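Local coordinates for protein 16S rRNA (guanine(1405)-N(7))-methyltransferase (Klebsiella pneumoniae, PDB 6PI9) that probably methylates the N7 position of guanine 1405 in 16S rRNA, using S-adenosyl-L-methionine as methyl donor, and so confers resistance to aminoglycosides, at residues M2-L13 / F31-K42. Sequence-based numbering, arbitrary orientation.
Sequences MDERAQAALDAL and FMELLPRYRKPK
Phe31 is a knob in a hole formed by Ala6, Ala9, Leu10 and Leu13 of helix 4-14. The contact is a hydrophobic helix-helix junction in the helical N-terminal part of the chain. Its centre lies about 27 Å from the centre of the chain, whose other part is the Rossmann-like methyltransferase fold. It joins helix 4-14 to the C-terminal part of helix 24-34 and to the first turn of helix 41-57.

With chi1 at 177°, Phe31 turns its CG opposite the backbone N and lays the ring against helix 4-14. Leu10 lies over one ring face in a CH-pi contact, with its CB 4.2 Å from the Phe31 ring centroid. Leu13 CD2 approaches Phe31 CD1 to 3.7 Å. Ala9 CB touches Phe31 CZ at 3.9 Å. The ring edge meets Met2 CE, which lies in its plane.

Aliphatic and sulfur contacts extend the patch. Met2 and Met32 reach toward each other tip to tip, with Met2 CE 3.6 Å from Met32 SD. Met32 gets there by bending its chain at chi2 and chi3. Met2 is poorly ordered, so this end is less sharply defined. Leu35 CD2 fits beside Ala6 CB, 4.0 Å away, and also meets the methyl of Met2.

Proline packing closes the junction at helix 41-57. Pro41 follows the N-cap residue Lys40 and lies against the backbone of helix 4-14 at Arg5 and Ala6. Its CB is 3.9 Å from Ala9 CB. Further along, Leu13 touches Ala48 and Ala12 touches Glu45, so helix 41-57 continues the same interface. Arg5 bends at chi3 (62°), and Pro41 CG lies over one face of its guanidinium, offset toward the rim; Arg5 NH1 is 3.8 Å from Pro41 CD.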
ATOM      1  N   MET A   2      33.528  -4.586  -0.729  1.00100.90           N
ATOM      2  CA  MET A   2      32.374  -4.349   0.131  1.00 94.41           C
ATOM      3  C   MET A   2      32.700  -4.692   1.587  1.00 89.34           C
ATOM      4  O   MET A   2      33.428  -5.651   1.865  1.00 89.02           O
ATOM      5  CB  MET A   2      31.165  -5.167  -0.347  1.00 93.21           C
ATOM      6  CG  MET A   2      29.891  -4.950   0.485  1.00 95.85           C
ATOM      7  SD  MET A   2      28.372  -4.922  -0.493  1.00 94.00           S
ATOM      8  CE  MET A   2      27.157  -4.383   0.695  1.00 90.39           C
ATOM      9  N   ASP A   3      32.154  -3.904   2.511  1.00 80.01           N
ATOM     10  CA  ASP A   3      32.292  -4.186   3.935  1.00 75.29           C
ATOM     11  C   ASP A   3      31.572  -5.487   4.296  1.00 65.87           C
ATOM     12  O   ASP A   3      30.514  -5.798   3.746  1.00 57.73           O
ATOM     13  CB  ASP A   3      31.737  -3.013   4.745  1.00 76.67           C
ATOM     14  CG  ASP A   3      32.192  -3.024   6.178  1.00 82.65           C
ATOM     15  OD1 ASP A   3      32.893  -3.980   6.566  1.00 86.41           O
ATOM     16  OD2 ASP A   3      31.860  -2.069   6.918  1.00 85.42           O
ATOM     17  N   GLU A   4      32.157  -6.251   5.231  1.00 66.02           N
ATOM     18  CA  GLU A   4      31.641  -7.586   5.554  1.00 65.68           C
ATOM     19  C   GLU A   4      30.309  -7.506   6.290  1.00 60.63           C
ATOM     20  O   GLU A   4      29.387  -8.292   6.020  1.00 57.15           O
ATOM     21  CB  GLU A   4      32.671  -8.342   6.401  1.00 76.66           C
ATOM     22  CG  GLU A   4      33.931  -8.611   5.620  1.00 86.93           C
ATOM     23  CD  GLU A   4      35.046  -7.637   5.989  1.00 97.29           C
ATOM     24  OE1 GLU A   4      36.134  -8.093   6.432  1.00101.21           O
ATOM     25  OE2 GLU A   4      34.818  -6.406   5.846  1.00 97.43           O
ATOM     26  N   ARG A   5      30.198  -6.572   7.231  1.00 55.72           N
ATOM     27  CA  ARG A   5      28.927  -6.353   7.912  1.00 55.98           C
ATOM     28  C   ARG A   5      27.872  -5.790   6.973  1.00 49.38           C
ATOM     29  O   ARG A   5      26.689  -6.086   7.151  1.00 49.45           O
ATOM     30  CB  ARG A   5      29.101  -5.421   9.101  1.00 58.00           C
ATOM     31  CG  ARG A   5      30.258  -5.812  10.021  1.00 69.63           C
ATOM     32  CD  ARG A   5      30.649  -4.629  10.911  1.00 79.57           C
ATOM     33  NE  ARG A   5      29.553  -4.205  11.787  1.00 86.08           N
ATOM     34  CZ  ARG A   5      28.957  -3.008  11.744  1.00 89.33           C
ATOM     35  NH1 ARG A   5      29.318  -2.089  10.838  1.00 90.89           N
ATOM     36  NH2 ARG A   5      27.973  -2.728  12.592  1.00 88.95           N
ATOM     37  N   ALA A   6      28.259  -4.987   5.982  1.00 48.86           N
ATOM     38  CA  ALA A   6      27.288  -4.626   4.948  1.00 48.68           C
ATOM     39  C   ALA A   6      26.828  -5.854   4.172  1.00 48.11           C
ATOM     40  O   ALA A   6      25.652  -5.969   3.790  1.00 42.77           O
ATOM     41  CB  ALA A   6      27.892  -3.614   3.979  1.00 54.54           C
ATOM     42  N   GLN A   7      27.753  -6.787   3.885  1.00 50.03           N
ATOM     43  CA  GLN A   7      27.336  -7.937   3.082  1.00 44.74           C
ATOM     44  C   GLN A   7      26.426  -8.850   3.890  1.00 44.22           C
ATOM     45  O   GLN A   7      25.490  -9.435   3.344  1.00 46.75           O
ATOM     46  CB  GLN A   7      28.558  -8.719   2.566  1.00 47.60           C
ATOM     47  CG  GLN A   7      28.201  -9.861   1.622  1.00 48.77           C
ATOM     48  CD  GLN A   7      27.604  -9.422   0.290  1.00 47.86           C
ATOM     49  OE1 GLN A   7      28.195  -8.624  -0.444  1.00 51.12           O
ATOM     50  NE2 GLN A   7      26.444  -9.994  -0.060  1.00 44.14           N
ATOM     51  N   ALA A   8      26.665  -8.950   5.199  1.00 45.88           N
ATOM     52  CA  ALA A   8      25.788  -9.747   6.050  1.00 45.85           C
ATOM     53  C   ALA A   8      24.376  -9.183   6.047  1.00 45.28           C
ATOM     54  O   ALA A   8      23.391  -9.934   5.998  1.00 45.38           O
ATOM     55  CB  ALA A   8      26.333  -9.785   7.474  1.00 48.18           C
ATOM     56  N   ALA A   9      24.257  -7.853   6.078  1.00 44.92           N
ATOM     57  CA  ALA A   9      22.926  -7.259   6.009  1.00 42.44           C
ATOM     58  C   ALA A   9      22.282  -7.520   4.642  1.00 42.33           C
ATOM     59  O   ALA A   9      21.102  -7.889   4.567  1.00 41.96           O
ATOM     60  CB  ALA A   9      23.008  -5.758   6.282  1.00 42.77           C
ATOM     61  N   LEU A  10      23.032  -7.321   3.559  1.00 40.06           N
ATOM     62  CA  LEU A  10      22.509  -7.671   2.235  1.00 38.17           C
ATOM     63  C   LEU A  10      22.119  -9.144   2.182  1.00 38.19           C
ATOM     64  O   LEU A  10      21.066  -9.501   1.645  1.00 42.57           O
ATOM     65  CB  LEU A  10      23.553  -7.343   1.167  1.00 39.99           C
ATOM     66  CG  LEU A  10      23.183  -7.685  -0.276  1.00 36.84           C
ATOM     67  CD1 LEU A  10      21.811  -7.102  -0.585  1.00 37.30           C
ATOM     68  CD2 LEU A  10      24.218  -7.157  -1.227  1.00 40.74           C
ATOM     69  N   ASP A  11      22.958 -10.020   2.740  1.00 39.67           N
ATOM     70  CA  ASP A  11      22.630 -11.452   2.755  1.00 41.50           C
ATOM     71  C   ASP A  11      21.314 -11.726   3.480  1.00 46.21           C
ATOM     72  O   ASP A  11      20.537 -12.596   3.065  1.00 42.66           O
ATOM     73  CB  ASP A  11      23.763 -12.246   3.409  1.00 42.23           C
ATOM     74  CG  ASP A  11      24.990 -12.314   2.557  1.00 44.02           C
ATOM     75  OD1 ASP A  11      24.873 -12.055   1.327  1.00 45.44           O
ATOM     76  OD2 ASP A  11      26.071 -12.659   3.090  1.00 45.24           O
ATOM     77  N   ALA A  12      21.044 -11.006   4.578  1.00 46.53           N
ATOM     78  CA  ALA A  12      19.771 -11.178   5.267  1.00 48.78           C
ATOM     79  C   ALA A  12      18.606 -10.746   4.403  1.00 48.89           C
ATOM     80  O   ALA A  12      17.508 -11.296   4.535  1.00 49.20           O
ATOM     81  CB  ALA A  12      19.721 -10.371   6.581  1.00 51.08           C
ATOM     82  N   LEU A  13      18.828  -9.812   3.552  1.00 44.45           N
ATOM     83  CA  LEU A  13      17.803  -9.417   2.694  1.00 48.26           C
ATOM     84  C   LEU A  13      17.633 -10.466   1.603  1.00 48.28           C
ATOM     85  O   LEU A  13      16.584 -10.935   1.367  1.00 46.07           O
ATOM     86  CB  LEU A  13      18.243  -8.121   2.117  1.00 51.26           C
ATOM     87  CG  LEU A  13      17.354  -6.947   1.942  1.00 57.47           C
ATOM     88  CD1 LEU A  13      16.362  -6.710   3.017  1.00 52.23           C
ATOM     89  CD2 LEU A  13      18.163  -5.743   1.654  1.00 59.26           C
ATOM     90  N   PHE A  31      19.347  -1.974  -2.033  1.00 34.69           N
ATOM     91  CA  PHE A  31      20.148  -1.910  -0.814  1.00 33.69           C
ATOM     92  C   PHE A  31      21.376  -1.016  -1.009  1.00 34.66           C
ATOM     93  O   PHE A  31      21.760  -0.257  -0.098  1.00 36.12           O
ATOM     94  CB  PHE A  31      20.522  -3.339  -0.400  1.00 35.28           C
ATOM     95  CG  PHE A  31      21.421  -3.409   0.828  1.00 36.42           C
ATOM     96  CD1 PHE A  31      20.894  -3.308   2.123  1.00 34.85           C
ATOM     97  CD2 PHE A  31      22.783  -3.521   0.670  1.00 36.32           C
ATOM     98  CE1 PHE A  31      21.724  -3.364   3.229  1.00 39.16           C
ATOM     99  CE2 PHE A  31      23.624  -3.559   1.771  1.00 36.03           C
ATOM    100  CZ  PHE A  31      23.098  -3.504   3.043  1.00 39.59           C
ATOM    101  N   MET A  32      22.055  -1.132  -2.150  1.00 34.23           N
ATOM    102  CA  MET A  32      23.258  -0.316  -2.342  1.00 39.85           C
ATOM    103  C   MET A  32      22.939   1.181  -2.472  1.00 39.95           C
ATOM    104  O   MET A  32      23.776   2.030  -2.119  1.00 42.03           O
ATOM    105  CB  MET A  32      24.024  -0.796  -3.587  1.00 39.32           C
ATOM    106  CG  MET A  32      24.597  -2.186  -3.452  1.00 41.60           C
ATOM    107  SD  MET A  32      25.612  -2.476  -1.996  1.00 50.46           S
ATOM    108  CE  MET A  32      27.025  -1.416  -2.340  1.00 55.49           C
ATOM    109  N   GLU A  33      21.756   1.531  -2.986  1.00 34.47           N
ATOM    110  CA  GLU A  33      21.354   2.934  -2.991  1.00 36.58           C
ATOM    111  C   GLU A  33      21.158   3.457  -1.569  1.00 36.01           C
ATOM    112  O   GLU A  33      21.456   4.629  -1.277  1.00 39.13           O
ATOM    113  CB  GLU A  33      20.063   3.100  -3.796  1.00 41.86           C
ATOM    114  CG  GLU A  33      20.260   2.925  -5.270  1.00 56.60           C
ATOM    115  CD  GLU A  33      18.949   2.970  -6.063  1.00 64.47           C
ATOM    116  OE1 GLU A  33      17.901   3.230  -5.430  1.00 69.21           O
ATOM    117  OE2 GLU A  33      18.976   2.721  -7.301  1.00 64.66           O
ATOM    118  N   LEU A  34      20.717   2.598  -0.652  1.00 35.92           N
ATOM    119  CA  LEU A  34      20.421   3.053   0.713  1.00 36.04           C
ATOM    120  C   LEU A  34      21.612   2.939   1.639  1.00 38.88           C
ATOM    121  O   LEU A  34      21.730   3.715   2.626  1.00 37.84           O
ATOM    122  CB  LEU A  34      19.250   2.243   1.288  1.00 34.55           C
ATOM    123  CG  LEU A  34      17.941   2.525   0.520  1.00 39.83           C
ATOM    124  CD1 LEU A  34      16.882   1.464   0.831  1.00 36.60           C
ATOM    125  CD2 LEU A  34      17.425   3.913   0.869  1.00 44.08           C
ATOM    126  N   LEU A  35      22.503   2.004   1.326  1.00 38.61           N
ATOM    127  CA  LEU A  35      23.648   1.747   2.190  1.00 40.92           C
ATOM    128  C   LEU A  35      24.445   2.982   2.525  1.00 39.91           C
ATOM    129  O   LEU A  35      24.982   3.025   3.628  1.00 45.28           O
ATOM    130  CB  LEU A  35      24.587   0.695   1.579  1.00 43.22           C
ATOM    131  CG  LEU A  35      25.820   0.400   2.454  1.00 46.18           C
ATOM    132  CD1 LEU A  35      25.443  -0.221   3.773  1.00 48.90           C
ATOM    133  CD2 LEU A  35      26.701  -0.518   1.707  1.00 45.13           C
ATOM    134  N   PRO A  36      24.632   3.986   1.684  1.00 41.26           N
ATOM    135  CA  PRO A  36      25.394   5.162   2.160  1.00 44.12           C
ATOM    136  C   PRO A  36      24.607   6.134   3.009  1.00 46.00           C
ATOM    137  O   PRO A  36      25.232   7.029   3.609  1.00 49.48           O
ATOM    138  CB  PRO A  36      25.879   5.833   0.867  1.00 45.89           C
ATOM    139  CG  PRO A  36      25.022   5.247  -0.217  1.00 46.58           C
ATOM    140  CD  PRO A  36      24.619   3.892   0.212  1.00 38.13           C
ATOM    141  N   ARG A  37      23.309   5.929   3.196  1.00 41.63           N
ATOM    142  CA  ARG A  37      22.551   6.826   4.068  1.00 45.56           C
ATOM    143  C   ARG A  37      22.408   6.389   5.552  1.00 43.31           C
ATOM    144  O   ARG A  37      21.825   7.139   6.319  1.00 41.25           O
ATOM    145  CB  ARG A  37      21.157   7.022   3.483  1.00 48.09           C
ATOM    146  CG  ARG A  37      21.339   7.353   2.012  1.00 48.68           C
ATOM    147  CD  ARG A  37      20.004   7.551   1.295  1.00 52.48           C
ATOM    148  NE  ARG A  37      20.050   7.562  -0.180  1.00 55.30           N
ATOM    149  CZ  ARG A  37      18.934   7.493  -0.919  1.00 59.24           C
ATOM    150  NH1 ARG A  37      17.754   7.385  -0.282  1.00 59.37           N
ATOM    151  NH2 ARG A  37      18.968   7.522  -2.266  1.00 53.09           N
ATOM    152  N   TYR A  38      22.874   5.221   6.059  1.00 42.51           N
ATOM    153  CA  TYR A  38      22.659   4.789   7.471  1.00 44.68           C
ATOM    154  C   TYR A  38      24.081   4.499   7.978  1.00 52.12           C
ATOM    155  O   TYR A  38      24.877   3.912   7.240  1.00 50.40           O
ATOM    156  CB  TYR A  38      21.666   3.618   7.539  1.00 43.91           C
ATOM    157  CG  TYR A  38      20.300   4.005   7.112  1.00 42.63           C
ATOM    158  CD1 TYR A  38      19.394   4.590   7.988  1.00 49.19           C
ATOM    159  CD2 TYR A  38      19.943   3.839   5.789  1.00 45.78           C
ATOM    160  CE1 TYR A  38      18.165   4.968   7.507  1.00 50.91           C
ATOM    161  CE2 TYR A  38      18.727   4.234   5.313  1.00 48.38           C
ATOM    162  CZ  TYR A  38      17.867   4.804   6.207  1.00 52.26           C
ATOM    163  OH  TYR A  38      16.671   5.182   5.713  1.00 55.76           O
ATOM    164  N   ARG A  39      24.403   4.737   9.221  1.00 46.59           N
ATOM    165  CA  ARG A  39      25.651   4.210   9.753  1.00 50.07           C
ATOM    166  C   ARG A  39      25.581   2.700   9.971  1.00 46.53           C
ATOM    167  O   ARG A  39      26.524   2.041   9.727  1.00 48.66           O
ATOM    168  CB  ARG A  39      26.039   4.886  11.075  1.00 52.78           C
ATOM    169  CG  ARG A  39      27.549   4.926  11.200  1.00 60.26           C
ATOM    170  CD  ARG A  39      28.064   5.059  12.585  1.00 66.11           C
ATOM    171  NE  ARG A  39      29.429   4.553  12.777  1.00 72.08           N
ATOM    172  CZ  ARG A  39      30.492   4.823  12.036  1.00 75.79           C
ATOM    173  NH1 ARG A  39      30.425   5.607  10.989  1.00 75.59           N
ATOM    174  NH2 ARG A  39      31.649   4.297  12.349  1.00 79.32           N
ATOM    175  N   LYS A  40      24.457   2.166  10.383  1.00 45.50           N
ATOM    176  CA  LYS A  40      24.369   0.759  10.716  1.00 48.09           C
ATOM    177  C   LYS A  40      23.845   0.017   9.495  1.00 45.89           C
ATOM    178  O   LYS A  40      22.748   0.332   9.037  1.00 41.81           O
ATOM    179  CB  LYS A  40      23.410   0.566  11.864  1.00 52.54           C
ATOM    180  CG  LYS A  40      23.999   0.884  13.258  1.00 62.04           C
ATOM    181  CD  LYS A  40      22.872   0.868  14.282  1.00 70.95           C
ATOM    182  CE  LYS A  40      22.819  -0.523  14.944  1.00 80.33           C
ATOM    183  NZ  LYS A  40      23.893  -0.858  15.951  1.00 83.89           N
ATOM    184  N   PRO A  41      24.567  -0.960   8.940  1.00 47.68           N
ATOM    185  CA  PRO A  41      24.004  -1.636   7.764  1.00 45.67           C
ATOM    186  C   PRO A  41      22.676  -2.327   8.066  1.00 42.63           C
ATOM    187  O   PRO A  41      21.859  -2.501   7.157  1.00 46.61           O
ATOM    188  CB  PRO A  41      25.114  -2.616   7.372  1.00 47.51           C
ATOM    189  CG  PRO A  41      25.955  -2.831   8.622  1.00 50.04           C
ATOM    190  CD  PRO A  41      25.914  -1.465   9.294  1.00 44.14           C
ATOM    191  N   LYS A  42      22.430  -2.714   9.325  1.00 47.29           N
ATOM    192  CA  LYS A  42      21.125  -3.274   9.669  1.00 48.47           C
ATOM    193  C   LYS A  42      20.003  -2.245   9.517  1.00 45.56           C
ATOM    194  O   LYS A  42      18.859  -2.625   9.254  1.00 46.37           O
ATOM    195  CB  LYS A  42      21.137  -3.815  11.092  1.00 51.01           C
ATOM    196  CG  LYS A  42      21.648  -5.236  11.187  1.00 56.96           C
ATOM    197  CD  LYS A  42      21.698  -5.695  12.660  1.00 62.01           C
ATOM    198  CE  LYS A  42      22.028  -7.190  12.727  1.00 71.86           C
ATOM    199  NZ  LYS A  42      22.129  -7.695  14.160  1.00 78.81           N
TER